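Side-chain contacts in aspartate aminotransferase, mitochondrial (Trypanosoma brucei brucei, PDB 4W5K), which probably transfers amino groups between L-aspartate and 2-oxoglutarate as a pyridoxal-phosphate-dependent aminotransferase that works as a homodimer: residues A[223-226]-A[227-231]; A[260-263]-A[264-268]. The protein carries 1 engineered substitution. All coordinates share one frame; numbering follows the deposited sequence.

Contact 1. Residues A[223-226]-A[227-231]; sequences DAFV and PRHLV. With MLT (D-malate), chain D.
Val226, Ala224 and Pro227 bury the most surface in this first helical turn, which runs from the N-cap residue Ala224. Val226 holds CG1 anti to its backbone N (chi1 169°), and from there CG1 lies alongside Leu230 CD1 at 3.9 Å, both side chains pointing the same way one turn apart. Val226 also packs on Val208 and Trp192. Pro227 falls within the opening turn, where a missing N-H costs no helical bond; its CG lies 4.3 Å from Ala224 CB. The extended Arg228 chain runs back past Ala224, NE 3.6 Å from Ala224 CB; NE and NH2 donate hydrogen bonds to Cys79 O and Leu78 O, and NH1 makes a salt bridge with Asp221. His229 sets CB over a face of the Phe225 ring, 4.1 Å from the centroid, the ring planes 22° from parallel and slid until they barely overlap. Phe225 CE1 comes 3.5 Å from O1 of the bound D-malate; Phe225 also stacks with His189, which with Arg193 hydrogen-bonds the malate. A backbone bond from His229 N to Phe225 O (2.8 Å) ties the turn. The chemistry is divided: an aliphatic flank of Val226, Pro227 and Leu230, Phe225 lining the malate pocket with His229 packed on it, and Arg228, whose charge meets Asp221.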
loop_
_atom_site.group_PDB
_atom_site.type_symbol
_atom_site.label_atom_id
_atom_site.label_comp_id
_atom_site.label_asym_id
_atom_site.label_seq_id
_atom_site.Cartn_x
_atom_site.Cartn_y
_atom_site.Cartn_z
ATOM N N ASP A 223 -11.164 -19.969 -15.243
ATOM C CA ASP A 223 -10.486 -18.694 -15.388
ATOM C C ASP A 223 -9.041 -18.758 -14.904
ATOM O O ASP A 223 -8.249 -17.889 -15.248
ATOM C CB ASP A 223 -11.211 -17.589 -14.612
ATOM C CG ASP A 223 -12.516 -17.174 -15.263
ATOM O OD1 ASP A 223 -12.789 -17.590 -16.431
ATOM O OD2 ASP A 223 -13.273 -16.423 -14.607
ATOM N N ALA A 224 -8.708 -19.757 -14.088
ATOM C CA ALA A 224 -7.317 -19.884 -13.629
ATOM C C ALA A 224 -6.527 -20.911 -14.471
ATOM O O ALA A 224 -5.458 -21.386 -14.069
ATOM C CB ALA A 224 -7.265 -20.259 -12.133
ATOM N N PHE A 225 -7.056 -21.268 -15.640
ATOM C CA PHE A 225 -6.371 -22.249 -16.483
ATOM C C PHE A 225 -4.912 -21.875 -16.787
ATOM O O PHE A 225 -4.024 -22.720 -16.702
ATOM C CB PHE A 225 -7.143 -22.451 -17.808
ATOM C CG PHE A 225 -6.467 -23.389 -18.754
ATOM C CD1 PHE A 225 -6.482 -24.753 -18.512
ATOM C CD2 PHE A 225 -5.783 -22.915 -19.860
ATOM C CE1 PHE A 225 -5.833 -25.641 -19.389
ATOM C CE2 PHE A 225 -5.114 -23.780 -20.710
ATOM C CZ PHE A 225 -5.163 -25.148 -20.490
ATOM N N VAL A 226 -4.659 -20.621 -17.128
ATOM C CA VAL A 226 -3.311 -20.257 -17.564
ATOM C C VAL A 226 -2.221 -20.464 -16.468
ATOM O O VAL A 226 -1.219 -21.115 -16.748
ATOM C CB VAL A 226 -3.292 -18.807 -18.105
ATOM C CG1 VAL A 226 -1.872 -18.317 -18.303
ATOM C CG2 VAL A 226 -4.034 -18.779 -19.454
ATOM N N PRO A 227 -2.437 -19.973 -15.232
ATOM C CA PRO A 227 -1.393 -20.268 -14.226
ATOM C C PRO A 227 -1.359 -21.746 -13.807
ATOM O O PRO A 227 -0.285 -22.311 -13.572
ATOM C CB PRO A 227 -1.778 -19.362 -13.049
ATOM C CG PRO A 227 -3.236 -19.077 -13.248
ATOM C CD PRO A 227 -3.436 -19.014 -14.729
ATOM N N ARG A 228 -2.516 -22.396 -13.755
ATOM C CA ARG A 228 -2.511 -23.801 -13.378
ATOM C C ARG A 228 -1.828 -24.677 -14.430
ATOM O O ARG A 228 -1.137 -25.654 -14.106
ATOM C CB ARG A 228 -3.938 -24.276 -13.121
ATOM C CG ARG A 228 -4.559 -23.592 -11.931
ATOM C CD ARG A 228 -5.919 -24.157 -11.575
ATOM N NE ARG A 228 -6.535 -23.341 -10.525
ATOM C CZ ARG A 228 -7.728 -23.586 -9.988
ATOM N NH1 ARG A 228 -8.426 -24.643 -10.381
ATOM N NH2 ARG A 228 -8.208 -22.783 -9.040
ATOM N N HIS A 229 -1.995 -24.321 -15.693
ATOM C CA HIS A 229 -1.404 -25.114 -16.762
ATOM C C HIS A 229 0.130 -24.885 -16.803
ATOM O O HIS A 229 0.922 -25.825 -17.034
ATOM C CB HIS A 229 -2.069 -24.754 -18.097
ATOM C CG HIS A 229 -1.641 -25.602 -19.251
ATOM N ND1 HIS A 229 -2.037 -26.915 -19.405
ATOM C CD2 HIS A 229 -0.884 -25.309 -20.334
ATOM C CE1 HIS A 229 -1.529 -27.399 -20.526
ATOM N NE2 HIS A 229 -0.825 -26.442 -21.109
ATOM N N LEU A 230 0.541 -23.640 -16.571
ATOM C CA LEU A 230 1.966 -23.300 -16.671
ATOM C C LEU A 230 2.775 -23.785 -15.482
ATOM O O LEU A 230 3.984 -24.030 -15.612
ATOM C CB LEU A 230 2.161 -21.788 -16.804
ATOM C CG LEU A 230 2.002 -21.251 -18.222
ATOM C CD1 LEU A 230 1.767 -19.741 -18.177
ATOM C CD2 LEU A 230 3.194 -21.635 -19.086
ATOM N N VAL A 231 2.148 -23.907 -14.317
ATOM C CA VAL A 231 2.976 -24.092 -13.111
ATOM C C VAL A 231 3.736 -25.438 -13.148
ATOM O O VAL A 231 4.788 -25.576 -12.516
ATOM C CB VAL A 231 2.122 -23.945 -11.816
ATOM C CG1 VAL A 231 1.259 -25.173 -11.577
ATOM C CG2 VAL A 231 3.026 -23.656 -10.601
HETATM C C1 MLT D . -8.611 -27.795 -20.136
HETATM O O1 MLT D . -8.540 -27.032 -21.135
HETATM O O2 MLT D . -7.905 -28.835 -20.065
HETATM C C2 MLT D . -9.557 -27.441 -18.999
HETATM O O3 MLT D . -10.115 -26.212 -19.355
#

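Contact 2. Residues A[260-263]-A[264-268]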
loop_
_atom_site.group_PDB
_atom_site.type_symbol
_atom_site.label_atom_id
_atom_site.label_comp_id
_atom_site.label_asym_id
_atom_site.label_seq_id
_atom_site.Cartn_x
_atom_site.Cartn_y
_atom_site.Cartn_z
ATOM N N SER A 260 6.576 -19.536 -8.354
ATOM C CA SER A 260 6.976 -20.933 -8.210
ATOM C C SER A 260 8.475 -21.091 -8.400
ATOM O O SER A 260 9.110 -20.312 -9.103
ATOM C CB SER A 260 6.240 -21.830 -9.201
ATOM O OG SER A 260 6.621 -21.549 -10.538
ATOM N N THR A 261 9.026 -22.088 -7.720
ATOM C CA THR A 261 10.453 -22.367 -7.729
ATOM C C THR A 261 10.690 -23.864 -7.731
ATOM O O THR A 261 9.753 -24.659 -7.683
ATOM C CB THR A 261 11.169 -21.757 -6.495
ATOM O OG1 THR A 261 10.806 -22.491 -5.321
ATOM C CG2 THR A 261 10.826 -20.298 -6.335
ATOM N N ALA A 262 11.948 -24.270 -7.775
ATOM C CA ALA A 262 12.245 -25.693 -7.807
ATOM C C ALA A 262 12.073 -26.413 -6.464
ATOM O O ALA A 262 12.029 -27.641 -6.432
ATOM C CB ALA A 262 13.666 -25.915 -8.316
ATOM N N SER A 263 11.976 -25.685 -5.360
ATOM C CA SER A 263 12.023 -26.364 -4.064
ATOM C C SER A 263 11.514 -25.482 -2.944
ATOM O O SER A 263 11.419 -24.267 -3.108
ATOM C CB SER A 263 13.448 -26.821 -3.749
ATOM O OG SER A 263 14.312 -25.723 -3.464
ATOM N N ALA A 264 11.179 -26.080 -1.804
ATOM C CA ALA A 264 10.724 -25.258 -0.690
ATOM C C ALA A 264 11.854 -24.330 -0.208
ATOM O O ALA A 264 11.581 -23.209 0.203
ATOM C CB ALA A 264 10.204 -26.119 0.458
ATOM N N GLU A 265 13.106 -24.775 -0.315
ATOM C CA GLU A 265 14.242 -23.920 0.056
ATOM C C GLU A 265 14.371 -22.701 -0.856
ATOM O O GLU A 265 14.690 -21.599 -0.391
ATOM C CB GLU A 265 15.554 -24.715 0.046
ATOM C CG GLU A 265 15.725 -25.619 1.254
ATOM C CD GLU A 265 15.507 -24.872 2.566
ATOM O OE1 GLU A 265 16.176 -23.838 2.793
ATOM O OE2 GLU A 265 14.647 -25.308 3.362
ATOM N N GLU A 266 14.181 -22.903 -2.157
ATOM C CA GLU A 266 14.208 -21.773 -3.069
ATOM C C GLU A 266 13.053 -20.819 -2.758
ATOM O O GLU A 266 13.226 -19.605 -2.774
ATOM C CB GLU A 266 14.169 -22.251 -4.537
ATOM C CG GLU A 266 15.518 -22.848 -5.000
ATOM C CD GLU A 266 15.489 -23.230 -6.469
ATOM O OE1 GLU A 266 14.510 -22.859 -7.154
ATOM O OE2 GLU A 266 16.425 -23.910 -6.949
ATOM N N ALA A 267 11.886 -21.361 -2.427
ATOM C CA ALA A 267 10.736 -20.503 -2.186
ATOM C C ALA A 267 10.977 -19.667 -0.942
ATOM O O ALA A 267 10.638 -18.485 -0.914
ATOM C CB ALA A 267 9.449 -21.331 -2.054
ATOM N N LYS A 268 11.574 -20.278 0.076
ATOM C CA LYS A 268 11.852 -19.557 1.323
ATOM C C LYS A 268 12.821 -18.417 1.089
ATOM O O LYS A 268 12.627 -17.320 1.627
ATOM C CB LYS A 268 12.410 -20.489 2.386
ATOM C CG LYS A 268 11.442 -21.536 2.909
ATOM C CD LYS A 268 12.196 -22.463 3.863
ATOM C CE LYS A 268 11.679 -23.899 3.840
ATOM N NZ LYS A 268 10.473 -24.102 4.694
#
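The side chains of Thr261 and Glu266 run past one another with opposite headings, Glu266 CB 3.5 Å from Thr261 OG1, where strand 255-260 gives way to helix 264-282. Beyond CG the glutamate chain is extended, carrying the carboxylate back over the loop to Ala262. There Glu266 OE1 accepts from Ala262 N at 3.0 Å; the N-H meets the oxygen from above the carboxylate plane, about 50° out of it, and the same OE1 lies 3.4 Å from Ala262 CB. Ser263, the N-cap, supplies the capping bond. Its OG is tucked between its own backbone N and carbonyl carbon (chi1 70°), which turns it toward the start of the helix, and Ser263 OG accepts from Glu266 N at 3.1 Å in a nearly straight bond, 162° at the hydrogen. Ser263 O receives Ala267 N at 3.0 Å, the first regular helical bond. The reciprocal bond of a capping box is absent: the Glu266 carboxylate takes Ala262 N, and Ser263 N goes weakly to Thr261 OG1. Farther back, Ser260 O is held by Asn236. The chemistry is that of a polar helix start: Ser263 OG takes a first-turn N-H, Glu266 OE1 a loop N-H, and the Glu266 carboxylate, being acidic and close to the N-terminus, would probably interact favourably with the helix dipole.

Contact 1 is largely buried, a short helix wedged between strand 205-210 and helix 189-201 beside the malate pocket; contact 2 sits farther out, its centre about 26 Å from that of the chain against about 14 Å for the centre of contact 1, at the start of the long helix 264-282 and away from the annotated sites. Both are helix N-termini, yet residues 223-231 rely on aliphatic and aromatic packing, whereas residues 260-268 rely on side-chain oxygens taking backbone N-H groups. Their ends meet, Val231 CG2 lying 4.0 Å from Ser260 CB, and Arg91 joins them with a hydrogen bond to Thr261 O and a weak one to Val231 O.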